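Local coordinates for protein protease (Helicobacter pylori, PDB 5EUF) that probably acts as a zinc-dependent M16-family peptidase that cleaves human junctional adhesion molecule A, weakening the gastric epithelial barrier, at residues Arg238-His243 and Thr413-Lys418; Lys64-Gly69 and Leu106-Glu111; Ile342-Leu347 and Leu394-Leu399; Pro259-Lys264 and Ala373-Gln378. One frame throughout, in Å; residues are numbered along the deposited sequence.

Contact 1 (Arg238-His243 and Thr413-Lys418)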
loop_
_atom_site.group_PDB
_atom_site.type_symbol
_atom_site.label_atom_id
_atom_site.label_comp_id
_atom_site.label_asym_id
_atom_site.label_seq_id
_atom_site.Cartn_x
_atom_site.Cartn_y
_atom_site.Cartn_z
ATOM N N ARG B 238 -12.397 2.383 -9.965
ATOM C CA ARG B 238 -11.961 2.859 -8.656
ATOM C C ARG B 238 -12.023 4.381 -8.605
ATOM O O ARG B 238 -11.507 5.055 -9.494
ATOM C CB ARG B 238 -10.542 2.373 -8.346
ATOM C CG ARG B 238 -10.382 0.862 -8.409
ATOM C CD ARG B 238 -8.932 0.431 -8.238
ATOM N NE ARG B 238 -8.782 -1.010 -8.430
ATOM C CZ ARG B 238 -7.618 -1.652 -8.424
ATOM N NH1 ARG B 238 -6.488 -0.985 -8.236
ATOM N NH2 ARG B 238 -7.582 -2.965 -8.610
ATOM N N THR B 239 -12.671 4.923 -7.579
ATOM C CA THR B 239 -12.756 6.374 -7.425
ATOM C C THR B 239 -12.325 6.847 -6.041
ATOM O O THR B 239 -12.310 6.080 -5.074
ATOM C CB THR B 239 -14.185 6.905 -7.678
ATOM O OG1 THR B 239 -15.033 6.550 -6.578
ATOM C CG2 THR B 239 -14.753 6.352 -8.974
ATOM N N ALA B 240 -11.989 8.128 -5.964
ATOM C CA ALA B 240 -11.593 8.767 -4.722
ATOM C C ALA B 240 -11.767 10.275 -4.846
ATOM O O ALA B 240 -11.368 10.875 -5.842
ATOM C CB ALA B 240 -10.158 8.420 -4.378
ATOM N N VAL B 241 -12.378 10.886 -3.838
ATOM C CA VAL B 241 -12.528 12.333 -3.820
ATOM C C VAL B 241 -11.550 12.934 -2.823
ATOM O O VAL B 241 -11.434 12.458 -1.695
ATOM C CB VAL B 241 -13.966 12.751 -3.459
ATOM C CG1 VAL B 241 -14.045 14.254 -3.244
ATOM C CG2 VAL B 241 -14.932 12.309 -4.546
ATOM N N VAL B 242 -10.831 13.970 -3.245
ATOM C CA VAL B 242 -9.882 14.629 -2.360
ATOM C C VAL B 242 -10.265 16.085 -2.101
ATOM O O VAL B 242 -10.145 16.935 -2.981
ATOM C CB VAL B 242 -8.455 14.576 -2.928
ATOM C CG1 VAL B 242 -7.501 15.352 -2.034
ATOM C CG2 VAL B 242 -8.003 13.132 -3.074
ATOM N N HIS B 243 -10.736 16.357 -0.889
ATOM C CA HIS B 243 -11.025 17.720 -0.471
ATOM C C HIS B 243 -9.782 18.356 0.143
ATOM O O HIS B 243 -9.243 17.858 1.132
ATOM C CB HIS B 243 -12.185 17.754 0.527
ATOM C CG HIS B 243 -13.529 17.559 -0.101
ATOM N ND1 HIS B 243 -14.232 18.590 -0.687
ATOM C CD2 HIS B 243 -14.303 16.455 -0.228
ATOM C CE1 HIS B 243 -15.379 18.128 -1.153
ATOM N NE2 HIS B 243 -15.447 16.835 -0.889
ATOM N N THR B 413 -9.584 4.593 -13.323
ATOM C CA THR B 413 -9.358 5.152 -12.001
ATOM C C THR B 413 -9.618 6.647 -12.072
ATOM O O THR B 413 -9.077 7.335 -12.935
ATOM C CB THR B 413 -7.931 4.888 -11.502
ATOM O OG1 THR B 413 -7.676 3.476 -11.498
ATOM C CG2 THR B 413 -7.745 5.450 -10.100
ATOM N N THR B 414 -10.458 7.147 -11.174
ATOM C CA THR B 414 -10.870 8.541 -11.219
ATOM C C THR B 414 -10.682 9.231 -9.874
ATOM O O THR B 414 -11.182 8.766 -8.854
ATOM C CB THR B 414 -12.340 8.668 -11.647
ATOM O OG1 THR B 414 -12.524 8.046 -12.925
ATOM C CG2 THR B 414 -12.745 10.125 -11.732
ATOM N N VAL B 415 -9.959 10.347 -9.875
ATOM C CA VAL B 415 -9.739 11.105 -8.648
ATOM C C VAL B 415 -10.167 12.559 -8.815
ATOM O O VAL B 415 -9.698 13.253 -9.715
ATOM C CB VAL B 415 -8.261 11.057 -8.214
ATOM C CG1 VAL B 415 -8.039 11.920 -6.981
ATOM C CG2 VAL B 415 -7.836 9.620 -7.951
ATOM N N PHE B 416 -11.064 13.009 -7.940
ATOM C CA PHE B 416 -11.561 14.382 -7.975
ATOM C C PHE B 416 -10.840 15.264 -6.959
ATOM O O PHE B 416 -10.570 14.839 -5.834
ATOM C CB PHE B 416 -13.067 14.414 -7.704
ATOM C CG PHE B 416 -13.888 13.686 -8.728
ATOM C CD1 PHE B 416 -13.682 13.897 -10.081
ATOM C CD2 PHE B 416 -14.867 12.786 -8.335
ATOM C CE1 PHE B 416 -14.442 13.225 -11.024
ATOM C CE2 PHE B 416 -15.629 12.112 -9.272
ATOM C CZ PHE B 416 -15.416 12.332 -10.617
ATOM N N LEU B 417 -10.539 16.496 -7.355
ATOM C CA LEU B 417 -9.915 17.450 -6.446
ATOM C C LEU B 417 -10.853 18.619 -6.160
ATOM O O LEU B 417 -11.182 19.399 -7.052
ATOM C CB LEU B 417 -8.594 17.954 -7.019
ATOM C CG LEU B 417 -7.693 18.680 -6.022
ATOM C CD1 LEU B 417 -7.430 17.802 -4.813
ATOM C CD2 LEU B 417 -6.389 19.086 -6.684
ATOM N N LYS B 418 -11.281 18.727 -4.907
ATOM C CA LYS B 418 -12.253 19.729 -4.490
ATOM C C LYS B 418 -11.769 20.443 -3.225
ATOM O O LYS B 418 -10.807 19.998 -2.601
ATOM C CB LYS B 418 -13.612 19.065 -4.246
ATOM C CG LYS B 418 -14.208 18.386 -5.458
ATOM C CD LYS B 418 -15.537 17.740 -5.111
ATOM C CE LYS B 418 -16.214 17.185 -6.350
ATOM N NZ LYS B 418 -17.556 16.619 -6.041
#
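Main-chain hydrogen bonding carries most of this pairing of two parallel beta strands, whose axes diverge by only 14°. Ala240 is gripped at both ends, its N donating to Thr414 O (3.1 Å) and its O accepting from Phe416 N (3.0 Å). Val242 repeats the pattern: its N meets Phe416 O at 2.7 Å, nearly along the C=O axis, while Lys418 N reaches Val242 O from above the carbonyl plane. Thr414 N to Arg238 O completes five bonds. Along Arg238-Ala240 the first strand also pairs antiparallel with a strand of the second subunit, continuing the sheet between chains.

Apolar contacts follow on both faces. Leu417, with CG anti to the backbone N (chi1 -166°), brings CD1 to within 3.7 Å of Val242 CG1, on the face where helix 142-154 covers Ala240 and Val415. On the other face Val241 CG2 meets the edge of the Phe416 ring at CD2, 3.8 Å away. Beside them His243 and Lys418 run the same way, ND1 lying 3.6 Å from Lys418 CB; Lys418 NZ itself pairs with Glu324.

Every hydrogen bond between the two strands joins peptide groups, so their pairing rests on the backbone, with apolar side chains filling in on both faces.

Contact 2 (Lys64-Gly69 and Leu106-Glu111)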
loop_
_atom_site.group_PDB
_atom_site.type_symbol
_atom_site.label_atom_id
_atom_site.label_comp_id
_atom_site.label_asym_id
_atom_site.label_seq_id
_atom_site.Cartn_x
_atom_site.Cartn_y
_atom_site.Cartn_z
ATOM N N LYS B 64 34.991 10.495 -1.441
ATOM C CA LYS B 64 36.353 10.290 -0.956
ATOM C C LYS B 64 37.252 11.470 -1.309
ATOM O O LYS B 64 38.146 11.826 -0.544
ATOM C CB LYS B 64 36.942 8.996 -1.526
ATOM C CG LYS B 64 38.383 8.717 -1.124
ATOM C CD LYS B 64 38.896 7.425 -1.749
ATOM C CE LYS B 64 40.346 7.158 -1.357
ATOM N NZ LYS B 64 40.862 5.885 -1.933
ATOM N N ASN B 65 37.004 12.080 -2.463
ATOM C CA ASN B 65 37.829 13.188 -2.933
ATOM C C ASN B 65 37.064 14.506 -3.008
ATOM O O ASN B 65 37.641 15.581 -2.844
ATOM C CB ASN B 65 38.424 12.856 -4.302
ATOM C CG ASN B 65 39.236 11.577 -4.287
ATOM O OD1 ASN B 65 38.981 10.656 -5.064
ATOM N ND2 ASN B 65 40.218 11.511 -3.396
ATOM N N LEU B 66 35.762 14.414 -3.253
ATOM C CA LEU B 66 34.921 15.598 -3.386
ATOM C C LEU B 66 34.239 15.980 -2.077
ATOM O O LEU B 66 33.753 15.121 -1.341
ATOM C CB LEU B 66 33.858 15.377 -4.464
ATOM C CG LEU B 66 34.359 15.171 -5.891
ATOM C CD1 LEU B 66 33.188 14.916 -6.827
ATOM C CD2 LEU B 66 35.161 16.379 -6.341
ATOM N N LYS B 67 34.210 17.279 -1.795
ATOM C CA LYS B 67 33.422 17.802 -0.689
ATOM C C LYS B 67 31.977 17.969 -1.152
ATOM O O LYS B 67 31.696 17.920 -2.350
ATOM C CB LYS B 67 33.994 19.130 -0.190
ATOM N N ALA B 68 31.060 18.153 -0.209
ATOM C CA ALA B 68 29.649 18.301 -0.552
ATOM C C ALA B 68 29.425 19.557 -1.389
ATOM O O ALA B 68 29.687 20.671 -0.937
ATOM C CB ALA B 68 28.794 18.336 0.705
ATOM N N GLY B 69 28.951 19.366 -2.614
ATOM C CA GLY B 69 28.694 20.478 -3.510
ATOM C C GLY B 69 29.880 20.809 -4.393
ATOM O O GLY B 69 29.785 21.670 -5.269
ATOM N N LEU B 106 33.524 11.890 -16.443
ATOM C CA LEU B 106 33.556 10.474 -16.100
ATOM C C LEU B 106 34.202 10.258 -14.735
ATOM O O LEU B 106 33.791 9.377 -13.979
ATOM C CB LEU B 106 34.303 9.681 -17.173
ATOM C CG LEU B 106 33.535 9.510 -18.484
ATOM C CD1 LEU B 106 34.316 8.662 -19.471
ATOM C CD2 LEU B 106 32.174 8.898 -18.208
ATOM N N GLU B 107 35.211 11.066 -14.427
ATOM C CA GLU B 107 35.885 11.003 -13.135
ATOM C C GLU B 107 34.922 11.342 -12.006
ATOM O O GLU B 107 34.857 10.638 -10.997
ATOM C CB GLU B 107 37.083 11.954 -13.109
ATOM C CG GLU B 107 37.774 12.056 -11.758
ATOM C CD GLU B 107 38.983 12.976 -11.785
ATOM O OE1 GLU B 107 39.256 13.581 -12.844
ATOM O OE2 GLU B 107 39.661 13.094 -10.744
ATOM N N LEU B 108 34.171 12.424 -12.192
ATOM C CA LEU B 108 33.206 12.882 -11.200
ATOM C C LEU B 108 32.108 11.854 -10.938
ATOM O O LEU B 108 31.651 11.697 -9.806
ATOM C CB LEU B 108 32.576 14.200 -11.645
ATOM C CG LEU B 108 33.474 15.430 -11.713
ATOM C CD1 LEU B 108 32.636 16.648 -12.040
ATOM C CD2 LEU B 108 34.216 15.617 -10.404
ATOM N N PHE B 109 31.678 11.168 -11.990
ATOM C CA PHE B 109 30.612 10.182 -11.865
ATOM C C PHE B 109 31.118 8.897 -11.221
ATOM O O PHE B 109 30.390 8.245 -10.470
ATOM C CB PHE B 109 29.994 9.884 -13.231
ATOM C CG PHE B 109 28.910 10.846 -13.623
ATOM C CD1 PHE B 109 28.035 11.345 -12.674
ATOM C CD2 PHE B 109 28.768 11.255 -14.938
ATOM C CE1 PHE B 109 27.035 12.232 -13.030
ATOM C CE2 PHE B 109 27.770 12.141 -15.300
ATOM C CZ PHE B 109 26.904 12.629 -14.345
ATOM N N ALA B 110 32.362 8.535 -11.509
ATOM C CA ALA B 110 32.976 7.385 -10.860
ATOM C C ALA B 110 33.191 7.703 -9.386
ATOM O O ALA B 110 33.124 6.825 -8.525
ATOM C CB ALA B 110 34.287 7.024 -11.531
ATOM N N GLU B 111 33.435 8.979 -9.115
ATOM C CA GLU B 111 33.672 9.468 -7.764
ATOM C C GLU B 111 32.431 9.339 -6.871
ATOM O O GLU B 111 32.547 9.211 -5.653
ATOM C CB GLU B 111 34.134 10.928 -7.821
ATOM C CG GLU B 111 34.610 11.494 -6.503
ATOM C CD GLU B 111 35.864 10.813 -5.996
ATOM O OE1 GLU B 111 36.710 10.423 -6.831
ATOM O OE2 GLU B 111 36.000 10.666 -4.763
#
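Leu108 is the first residue of the helical segment 106-111 to touch the loop 64-69. Its CG stands anti to the carbonyl carbon, beside the backbone N, and CD2, the branch not extended along the chain, comes to 3.8 Å from Leu66 CD1. The two leucine side chains cross at about a right angle, so they touch methyl to methyl rather than lying alongside. Leu108 also packs on Phe71, Ile74 and Val75 of helix 70-77, and Leu66 shares Ile74 with it. In sequence the loop joins helix 51-58 to helix 70-77 of the peptidase domain; the former carries the inverted HxxEH motif, with His53 a zinc ligand and Glu56 and His57 probably the proton acceptor and a further ligand. One turn on from Leu108, Glu111 is the residue most buried by the partner segment. Its CG, anti to the backbone N (chi1 -171°), lies against Leu66, 3.7 Å from both CG and CD1, and the bend at chi2 (65°) turns the carboxylate toward the loop backbone. Asn65 N donates to Glu111 OE2 at 2.9 Å, arriving 40° above the carboxylate plane with a bent N-H angle. The same oxygen accepts a hydrogen bond from Thr63 OG1 and a weak one from Ser115 OG, a donor-rich setting that would probably favour the ionised carboxylate.

Contact 3 (Ile342-Leu347 and Leu394-Leu399)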
loop_
_atom_site.group_PDB
_atom_site.type_symbol
_atom_site.label_atom_id
_atom_site.label_comp_id
_atom_site.label_asym_id
_atom_site.label_seq_id
_atom_site.Cartn_x
_atom_site.Cartn_y
_atom_site.Cartn_z
ATOM N N ILE B 342 -12.068 9.049 -36.090
ATOM C CA ILE B 342 -10.804 9.733 -36.334
ATOM C C ILE B 342 -10.624 9.971 -37.826
ATOM O O ILE B 342 -10.600 9.023 -38.611
ATOM C CB ILE B 342 -9.603 8.935 -35.820
ATOM C CG1 ILE B 342 -9.872 8.376 -34.424
ATOM C CG2 ILE B 342 -8.356 9.804 -35.826
ATOM C CD1 ILE B 342 -8.781 7.454 -33.935
ATOM N N THR B 343 -10.494 11.233 -38.216
ATOM C CA THR B 343 -10.337 11.572 -39.626
ATOM C C THR B 343 -8.973 11.145 -40.141
ATOM O O THR B 343 -8.009 11.060 -39.376
ATOM C CB THR B 343 -10.502 13.079 -39.877
ATOM O OG1 THR B 343 -9.310 13.767 -39.475
ATOM C CG2 THR B 343 -11.697 13.625 -39.111
ATOM N N GLN B 344 -8.893 10.879 -41.441
ATOM C CA GLN B 344 -7.616 10.572 -42.072
ATOM C C GLN B 344 -6.677 11.765 -41.949
ATOM O O GLN B 344 -5.464 11.600 -41.808
ATOM C CB GLN B 344 -7.816 10.186 -43.537
ATOM C CG GLN B 344 -8.255 8.746 -43.731
ATOM C CD GLN B 344 -7.207 7.750 -43.266
ATOM O OE1 GLN B 344 -6.010 7.952 -43.471
ATOM N NE2 GLN B 344 -7.653 6.674 -42.628
ATOM N N ALA B 345 -7.249 12.965 -41.988
ATOM C CA ALA B 345 -6.486 14.193 -41.804
ATOM C C ALA B 345 -5.864 14.262 -40.409
ATOM O O ALA B 345 -4.713 14.667 -40.259
ATOM C CB ALA B 345 -7.374 15.406 -42.051
ATOM N N GLU B 346 -6.629 13.870 -39.394
ATOM C CA GLU B 346 -6.137 13.877 -38.020
ATOM C C GLU B 346 -4.955 12.932 -37.854
ATOM O O GLU B 346 -3.920 13.308 -37.302
ATOM C CB GLU B 346 -7.250 13.495 -37.041
ATOM C CG GLU B 346 -8.169 14.645 -36.661
ATOM C CD GLU B 346 -9.259 14.228 -35.694
ATOM O OE1 GLU B 346 -9.970 13.239 -35.977
ATOM O OE2 GLU B 346 -9.402 14.893 -34.647
ATOM N N LEU B 347 -5.120 11.704 -38.336
ATOM C CA LEU B 347 -4.069 10.697 -38.268
ATOM C C LEU B 347 -2.805 11.161 -38.987
ATOM O O LEU B 347 -1.690 10.860 -38.566
ATOM C CB LEU B 347 -4.557 9.377 -38.871
ATOM C CG LEU B 347 -3.534 8.240 -38.939
ATOM C CD1 LEU B 347 -3.215 7.710 -37.549
ATOM C CD2 LEU B 347 -4.014 7.123 -39.854
ATOM N N LEU B 394 0.877 3.034 -38.513
ATOM C CA LEU B 394 -0.353 2.986 -37.736
ATOM C C LEU B 394 -1.545 3.388 -38.592
ATOM O O LEU B 394 -1.518 4.416 -39.265
ATOM C CB LEU B 394 -0.264 3.899 -36.508
ATOM C CG LEU B 394 0.561 3.424 -35.310
ATOM C CD1 LEU B 394 0.766 4.560 -34.325
ATOM C CD2 LEU B 394 -0.114 2.250 -34.627
ATOM N N LYS B 395 -2.583 2.563 -38.578
ATOM C CA LYS B 395 -3.841 2.934 -39.203
ATOM C C LYS B 395 -4.776 3.455 -38.120
ATOM O O LYS B 395 -4.544 3.215 -36.936
ATOM C CB LYS B 395 -4.466 1.746 -39.942
ATOM C CG LYS B 395 -3.670 1.259 -41.149
ATOM C CD LYS B 395 -2.779 0.079 -40.798
ATOM C CE LYS B 395 -3.603 -1.118 -40.346
ATOM N NZ LYS B 395 -2.747 -2.280 -39.974
ATOM N N VAL B 396 -5.817 4.178 -38.522
ATOM C CA VAL B 396 -6.823 4.666 -37.584
ATOM C C VAL B 396 -7.394 3.505 -36.778
ATOM O O VAL B 396 -7.616 3.619 -35.571
ATOM C CB VAL B 396 -7.969 5.398 -38.310
ATOM C CG1 VAL B 396 -9.113 5.693 -37.350
ATOM C CG2 VAL B 396 -7.462 6.676 -38.954
ATOM N N SER B 397 -7.610 2.383 -37.459
ATOM C CA SER B 397 -8.139 1.179 -36.832
ATOM C C SER B 397 -7.274 0.732 -35.657
ATOM O O SER B 397 -7.791 0.251 -34.649
ATOM C CB SER B 397 -8.255 0.050 -37.858
ATOM O OG SER B 397 -7.005 -0.213 -38.470
ATOM N N ASP B 398 -5.961 0.898 -35.786
ATOM C CA ASP B 398 -5.042 0.548 -34.706
ATOM C C ASP B 398 -5.303 1.422 -33.486
ATOM O O ASP B 398 -5.322 0.939 -32.354
ATOM C CB ASP B 398 -3.585 0.690 -35.157
ATOM C CG ASP B 398 -3.185 -0.356 -36.183
ATOM O OD1 ASP B 398 -3.720 -1.485 -36.120
ATOM O OD2 ASP B 398 -2.337 -0.050 -37.050
ATOM N N LEU B 399 -5.518 2.709 -33.726
ATOM C CA LEU B 399 -5.804 3.651 -32.654
ATOM C C LEU B 399 -7.139 3.336 -31.981
ATOM O O LEU B 399 -7.281 3.486 -30.768
ATOM C CB LEU B 399 -5.812 5.084 -33.190
ATOM C CG LEU B 399 -4.472 5.805 -33.365
ATOM C CD1 LEU B 399 -3.591 5.129 -34.404
ATOM C CD2 LEU B 399 -4.710 7.262 -33.732
#
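Two helix N-termini meet here, and the first opens with a capping box. Thr343, the N-cap residue of helix 344-361, accepts from Glu346 N through OG1 at 2.7 Å, while Thr343 N donates back to Glu346 OE1 at 3.1 Å, using the anti lone pair of that oxygen. At the start of helix 396-406 the N-cap residue Lys395 uses its backbone N in a comparable way, bonding to Asp398 OD2 at 3.0 Å from 39° above the carboxylate plane.

The contact between the two ends is apolar, and Val396 is its wedge. With CG1 anti to the backbone N (chi1 171°), its two methyls diverge to different partners. CG1 lies 3.6 Å from Ile342 CB, the two side chains sliding past each other in opposite directions. CG2 lies 3.6 Å from Leu347 CD2, and it also has the amide tip of Gln344 close by, NE2 at 3.7 Å. Deeper in, Leu399 continues the same surface: its CB takes the end of Ile342 at CD1 (3.9 Å) across nearly a right angle, and its CD1 meets Leu347 CD1 obliquely (4.1 Å). CG anti to the backbone N (chi1 177°) directs the branched end of Leu347 across, with CD2 at Val396 and CD1 at Leu399.

Around this junction, Leu394 packs on Val267, Ala268 and Ala271 of helix 266-276, and its O accepts from Lys351 NZ farther along helix 344-361. Glu346 OE2 accepts from Trp283 NE1, and its side chain touches Leu275, so helix 266-276 borders both segments.

Contact 4 (Pro259-Lys264 and Ala373-Gln378)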
loop_
_atom_site.group_PDB
_atom_site.type_symbol
_atom_site.label_atom_id
_atom_site.label_comp_id
_atom_site.label_asym_id
_atom_site.label_seq_id
_atom_site.Cartn_x
_atom_site.Cartn_y
_atom_site.Cartn_z
ATOM N N PRO B 259 -0.797 -1.889 -20.698
ATOM C CA PRO B 259 0.278 -2.892 -20.690
ATOM C C PRO B 259 1.634 -2.351 -20.246
ATOM O O PRO B 259 1.828 -1.137 -20.170
ATOM C CB PRO B 259 0.343 -3.343 -22.151
ATOM C CG PRO B 259 -1.019 -3.104 -22.675
ATOM C CD PRO B 259 -1.498 -1.855 -21.994
ATOM N N ALA B 260 2.565 -3.258 -19.964
ATOM C CA ALA B 260 3.908 -2.881 -19.535
ATOM C C ALA B 260 4.725 -2.244 -20.667
ATOM O O ALA B 260 4.288 -2.205 -21.819
ATOM C CB ALA B 260 4.633 -4.092 -18.974
ATOM N N PHE B 261 5.916 -1.758 -20.321
ATOM C CA PHE B 261 6.765 -0.965 -21.215
ATOM C C PHE B 261 6.982 -1.578 -22.596
ATOM O O PHE B 261 6.814 -0.906 -23.614
ATOM C CB PHE B 261 8.128 -0.727 -20.551
ATOM C CG PHE B 261 9.081 0.100 -21.378
ATOM C CD1 PHE B 261 9.088 1.480 -21.273
ATOM C CD2 PHE B 261 9.985 -0.504 -22.239
ATOM C CE1 PHE B 261 9.967 2.246 -22.023
ATOM C CE2 PHE B 261 10.863 0.255 -22.994
ATOM C CZ PHE B 261 10.853 1.632 -22.884
ATOM N N LYS B 262 7.357 -2.851 -22.628
ATOM C CA LYS B 262 7.838 -3.477 -23.856
ATOM C C LYS B 262 6.715 -4.065 -24.706
ATOM O O LYS B 262 6.894 -5.095 -25.355
ATOM C CB LYS B 262 8.856 -4.565 -23.511
ATOM C CG LYS B 262 9.993 -4.694 -24.500
ATOM C CD LYS B 262 11.091 -5.581 -23.944
ATOM C CE LYS B 262 11.572 -5.072 -22.596
ATOM N NZ LYS B 262 12.680 -5.905 -22.050
ATOM N N HIS B 263 5.563 -3.404 -24.707
ATOM C CA HIS B 263 4.390 -3.925 -25.400
ATOM C C HIS B 263 4.264 -3.314 -26.790
ATOM O O HIS B 263 4.813 -2.246 -27.060
ATOM C CB HIS B 263 3.127 -3.654 -24.582
ATOM C CG HIS B 263 1.966 -4.526 -24.949
ATOM N ND1 HIS B 263 1.054 -4.183 -25.924
ATOM C CD2 HIS B 263 1.561 -5.722 -24.460
ATOM C CE1 HIS B 263 0.142 -5.132 -26.025
ATOM N NE2 HIS B 263 0.427 -6.078 -25.149
ATOM N N LYS B 264 3.541 -4.000 -27.670
ATOM C CA LYS B 264 3.377 -3.548 -29.048
ATOM C C LYS B 264 2.403 -2.378 -29.150
ATOM O O LYS B 264 2.531 -1.524 -30.029
ATOM C CB LYS B 264 2.898 -4.702 -29.932
ATOM N N ALA B 373 18.146 6.390 -23.016
ATOM C CA ALA B 373 18.136 6.139 -21.579
ATOM C C ALA B 373 16.933 5.305 -21.154
ATOM O O ALA B 373 17.055 4.394 -20.335
ATOM C CB ALA B 373 18.159 7.452 -20.816
ATOM N N ASP B 374 15.774 5.612 -21.722
ATOM C CA ASP B 374 14.549 4.925 -21.344
ATOM C C ASP B 374 14.533 3.486 -21.850
ATOM O O ASP B 374 14.011 2.595 -21.181
ATOM C CB ASP B 374 13.332 5.691 -21.866
ATOM C CG ASP B 374 13.105 6.997 -21.125
ATOM O OD1 ASP B 374 13.264 7.010 -19.885
ATOM O OD2 ASP B 374 12.773 8.010 -21.779
ATOM N N TYR B 375 15.123 3.258 -23.019
ATOM C CA TYR B 375 15.074 1.942 -23.651
ATOM C C TYR B 375 16.256 1.053 -23.273
ATOM O O TYR B 375 16.171 -0.171 -23.365
ATOM C CB TYR B 375 14.993 2.095 -25.174
ATOM C CG TYR B 375 13.629 2.541 -25.651
ATOM C CD1 TYR B 375 13.239 3.871 -25.560
ATOM C CD2 TYR B 375 12.725 1.629 -26.179
ATOM C CE1 TYR B 375 11.991 4.280 -25.986
ATOM C CE2 TYR B 375 11.477 2.029 -26.610
ATOM C CZ TYR B 375 11.114 3.355 -26.510
ATOM O OH TYR B 375 9.870 3.760 -26.934
ATOM N N LEU B 376 17.356 1.669 -22.849
ATOM C CA LEU B 376 18.528 0.916 -22.410
ATOM C C LEU B 376 18.270 0.210 -21.086
ATOM O O LEU B 376 18.594 -0.966 -20.929
ATOM C CB LEU B 376 19.741 1.837 -22.277
ATOM C CG LEU B 376 20.493 2.152 -23.565
ATOM C CD1 LEU B 376 21.443 3.315 -23.343
ATOM C CD2 LEU B 376 21.246 0.923 -24.034
ATOM N N VAL B 377 17.682 0.935 -20.138
ATOM C CA VAL B 377 17.402 0.391 -18.812
ATOM C C VAL B 377 16.401 -0.757 -18.884
ATOM O O VAL B 377 16.283 -1.546 -17.946
ATOM C CB VAL B 377 16.860 1.473 -17.855
ATOM C CG1 VAL B 377 17.873 2.592 -17.697
ATOM C CG2 VAL B 377 15.536 2.019 -18.361
ATOM N N GLN B 378 15.684 -0.842 -20.000
ATOM C CA GLN B 378 14.718 -1.910 -20.218
ATOM C C GLN B 378 15.287 -2.977 -21.147
ATOM O O GLN B 378 14.653 -4.010 -21.379
ATOM C CB GLN B 378 13.418 -1.349 -20.799
ATOM C CG GLN B 378 12.822 -0.201 -20.004
ATOM C CD GLN B 378 12.440 -0.602 -18.594
ATOM O OE1 GLN B 378 12.245 -1.783 -18.302
ATOM N NE2 GLN B 378 12.331 0.381 -17.707
#
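Phe261 has CG anti to its backbone N (chi1 -179°), which sends the ring from the loop 259-264 toward the end of helix 365-376. From the other segment Tyr375 holds CG anti to its carbonyl carbon, and the same choice in Gln378 (chi1 -53°) puts its CG over the phenylalanine, the bend at chi2 only redirecting the amide. The Phe261 ring is therefore met in two distinct ways. Its edge points at the face of Tyr375: CZ stands 3.7 Å above the tyrosine plane, over the ring centre, the centroids are 5.1 Å apart and the planes are inclined at 64°, which makes a T-shaped stack. One of its faces takes Gln378 CG, 3.7 Å from the centroid and displaced toward the rim, a CH-pi contact.

Next in the loop, Lys262 bends at chi3 so that its ammonium reaches the backbone beyond the ring: NZ donates to Gln378 O at 2.8 Å, nearly along the C=O axis. Gln378 is thus held by carbonyl and by side chain alike, its amide NE2 donating to Gln306 OE1.

A bound zinc lies about 6 Å from the Tyr375 side chain, though the contact is away from the catalytic residues. Ala373 of helix 365-376 rests on Leu36 of strand 30-37, in the other sheet of the M16 fold, as does Val377 of the same segment. The arrangement is a type I beta turn, Ala260 to His263, whose central residues Phe261 and Lys262 supply the T-shaped stack with Tyr375 and the charged bond.

Contact 2 stands apart in the N-terminal half of the chain, its centre about 45 Å from that of contact 1 and about 51 Å from that of contact 3, in both cases across the chain's centre. The other three interlock along the sequence: contacts 3 and 4 both fall within the span between the segments of contact 1, and their own segments alternate. Contacts 3 and 4 come closest, with nearest atoms about 7 Å apart, and helices 344-361 and 365-376 run consecutively from one to the other. Contact 4 is the most central, about 11 Å from the chain's centre, and has a zinc ion near Tyr375. All four lie away from the catalytic zinc site of His53 and Glu133.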